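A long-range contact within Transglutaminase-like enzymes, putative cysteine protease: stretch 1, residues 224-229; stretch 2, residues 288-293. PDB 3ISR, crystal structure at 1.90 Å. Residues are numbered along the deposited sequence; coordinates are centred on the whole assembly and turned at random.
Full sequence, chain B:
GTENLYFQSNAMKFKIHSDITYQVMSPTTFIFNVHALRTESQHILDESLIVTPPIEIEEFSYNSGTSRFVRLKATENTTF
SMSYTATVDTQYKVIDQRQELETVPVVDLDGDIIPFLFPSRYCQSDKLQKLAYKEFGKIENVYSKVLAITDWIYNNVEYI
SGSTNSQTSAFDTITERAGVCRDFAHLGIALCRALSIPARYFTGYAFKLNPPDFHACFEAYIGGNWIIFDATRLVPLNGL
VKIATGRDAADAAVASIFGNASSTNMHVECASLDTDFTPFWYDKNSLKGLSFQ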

# COMPACT_ATOMS: atom_id res chain seq x y z
N GLY B 224 3.57 -32.37 -13.66
CA GLY B 224 4.34 -33.23 -12.76
C GLY B 224 5.82 -32.88 -12.61
O GLY B 224 6.55 -33.58 -11.91
N ASN B 225 6.24 -31.79 -13.24
CA ASN B 225 7.63 -31.37 -13.20
C ASN B 225 7.74 -29.91 -12.87
O ASN B 225 6.95 -29.12 -13.34
CB ASN B 225 8.28 -31.60 -14.56
CG ASN B 225 8.29 -33.06 -14.96
OD1 ASN B 225 7.68 -33.45 -15.95
ND2 ASN B 225 8.98 -33.88 -14.18
N TRP B 226 8.78 -29.55 -12.11
CA TRP B 226 9.11 -28.14 -11.89
C TRP B 226 9.85 -27.63 -13.13
O TRP B 226 10.93 -28.15 -13.47
CB TRP B 226 9.97 -27.97 -10.63
CG TRP B 226 9.22 -28.19 -9.39
CD1 TRP B 226 9.25 -29.30 -8.59
CD2 TRP B 226 8.28 -27.28 -8.79
NE1 TRP B 226 8.39 -29.13 -7.52
CE2 TRP B 226 7.79 -27.91 -7.62
CE3 TRP B 226 7.81 -26.00 -9.12
CZ2 TRP B 226 6.85 -27.29 -6.76
CZ3 TRP B 226 6.86 -25.38 -8.27
CH2 TRP B 226 6.40 -26.03 -7.11
N ILE B 227 9.25 -26.67 -13.84
CA ILE B 227 9.81 -26.16 -15.06
C ILE B 227 10.34 -24.77 -14.75
O ILE B 227 9.61 -23.94 -14.20
CB ILE B 227 8.75 -26.03 -16.18
CG1 ILE B 227 8.02 -27.38 -16.44
CG2 ILE B 227 9.38 -25.47 -17.47
CD1 ILE B 227 8.93 -28.56 -16.88
N ILE B 228 11.59 -24.50 -15.13
CA ILE B 228 12.23 -23.23 -14.82
C ILE B 228 11.91 -22.12 -15.82
O ILE B 228 11.81 -22.36 -17.03
CB ILE B 228 13.76 -23.41 -14.64
CG1 ILE B 228 14.34 -22.18 -13.91
CG2 ILE B 228 14.46 -23.67 -15.98
CD1 ILE B 228 15.49 -22.51 -12.98
N PHE B 229 11.76 -20.89 -15.32
CA PHE B 229 11.44 -19.72 -16.15
C PHE B 229 12.20 -18.52 -15.62
O PHE B 229 12.43 -18.42 -14.42
CB PHE B 229 9.95 -19.38 -16.07
CG PHE B 229 9.06 -20.40 -16.72
CD1 PHE B 229 8.66 -20.24 -18.05
CD2 PHE B 229 8.61 -21.51 -16.01
CE1 PHE B 229 7.83 -21.20 -18.66
CE2 PHE B 229 7.79 -22.47 -16.61
CZ PHE B 229 7.39 -22.31 -17.94
N LYS B 288 8.47 -26.79 -25.07
CA LYS B 288 9.47 -27.57 -24.34
C LYS B 288 9.78 -26.89 -23.01
O LYS B 288 9.91 -25.68 -22.96
CB LYS B 288 10.75 -27.70 -25.18
N GLY B 289 9.88 -27.68 -21.95
CA GLY B 289 10.21 -27.14 -20.63
C GLY B 289 11.53 -27.69 -20.11
O GLY B 289 11.76 -28.91 -20.16
N LEU B 290 12.39 -26.81 -19.60
CA LEU B 290 13.61 -27.27 -18.95
C LEU B 290 13.36 -27.53 -17.47
O LEU B 290 12.78 -26.70 -16.78
CB LEU B 290 14.75 -26.26 -19.13
CG LEU B 290 16.15 -26.76 -18.76
CD1 LEU B 290 17.17 -26.10 -19.63
CD2 LEU B 290 16.45 -26.51 -17.27
N SER B 291 13.86 -28.66 -16.97
CA SER B 291 13.65 -29.06 -15.58
C SER B 291 14.93 -29.62 -14.99
O SER B 291 15.57 -30.51 -15.59
CB SER B 291 12.55 -30.11 -15.49
OG SER B 291 12.32 -30.52 -14.14
N PHE B 292 15.30 -29.12 -13.81
CA PHE B 292 16.45 -29.64 -13.08
C PHE B 292 16.14 -30.89 -12.25
O PHE B 292 15.59 -30.82 -11.15
CB PHE B 292 17.12 -28.52 -12.28
CG PHE B 292 17.79 -27.49 -13.15
CD1 PHE B 292 18.96 -27.81 -13.85
CD2 PHE B 292 17.25 -26.21 -13.31
CE1 PHE B 292 19.58 -26.87 -14.67
CE2 PHE B 292 17.87 -25.28 -14.13
CZ PHE B 292 19.03 -25.61 -14.81
N GLN B 293 16.49 -32.05 -12.82
CA GLN B 293 16.28 -33.37 -12.21
C GLN B 293 17.00 -34.44 -13.02
O GLN B 293 17.36 -34.20 -14.18
CB GLN B 293 14.79 -33.71 -12.13
CG GLN B 293 14.04 -33.42 -13.42
CD GLN B 293 12.67 -34.07 -13.46
OE1 GLN B 293 12.53 -35.30 -13.39
NE2 GLN B 293 11.64 -33.24 -13.60
O HOH W 1 13.49 -27.13 -12.89

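Strand 225-229 meets the C-terminal stretch of the same chain nearly at right angles: the N-to-C directions of the two strands differ by 99°, and their axes approach to 4.9 Å. Strands crossed this steeply cannot keep a ladder of backbone hydrogen bonds in register, and the contact accordingly concentrates around one crossing point, where the CA atoms of Ile227 and Ser291 lie 4.8 Å apart. A single direct backbone hydrogen bond joins the two stretches, from Ile228 N to Leu290 O (3.0 Å), and it is almost straight, with an angle of 169° at the hydrogen. The same carbonyl also receives a CA-H...O contact, Ile227 CA lying 3.5 Å from Leu290 O.

Trp226 O is the second focus. Ser291 has chi1 at 180° (t), which carries its hydroxyl to this carbonyl, and Ser291 OG donates to Trp226 O at 2.8 Å; the side chain thus supplies a link beside the backbone one. Water 1 bridges the next step, donating to Trp226 O (2.8 Å) and accepting from Phe292 N (2.8 Å). Trp226 O and Phe292 N are 4.5 Å apart, too far to bond directly, and the water fills the gap where the stretches diverge. The indole of Trp226 takes little part: CA-to-CB points sideways, and with chi1 at -72° (m) the end of the side chain leads away from stretch 2.

Ser291 OG, donor to Trp226 O, is also the acceptor of a hydrogen bond within its own stretch, from Gln293 NE2 (2.9 Å, 166°). Gln293, with chi1 p (46°), chi2 t (166°) and chi3 at -60°, curls its amide back towards the serine, while its OE1 is satisfied elsewhere in the structure. Asn225 points toward stretch 2 in rotamer m, bringing its side-chain amide close to that of Gln293.

Apolar packing completes the contact. Ile228 points toward stretch 2, and with chi1 t (-163°) it packs against both Leu290 and Phe292: Ile228 CG2 lies 3.7 Å from Leu290 CD2, and Ile228 CD1 lies 3.8 Å from Phe292 CE2. The latter approach is at the edge of the phenyl ring, near its plane. Phe292 starts sideways, but chi1 m (-69°) brings its end nearer to stretch 1. Neither Ile228 nor Leu290 sits in a clean chi2 well, their angles being 145° and 148°; the chi1 of Leu290 is t.

Ile227, m at both chi1 and chi2, points sideways and spreads along stretch 2: its CG2 rests 3.7 Å from Gly289 CA, and its CD1 lies 4.2 Å from Ser291 CB. The close approach at Gly289 relies on the missing side chain, since an ideal CB there would point toward stretch 1 and fall 2.9 Å from Ile227 CG2, a clash. Phe229 and the modelled part of Lys288 make no contact across the stretches; CA-to-CB points away in both.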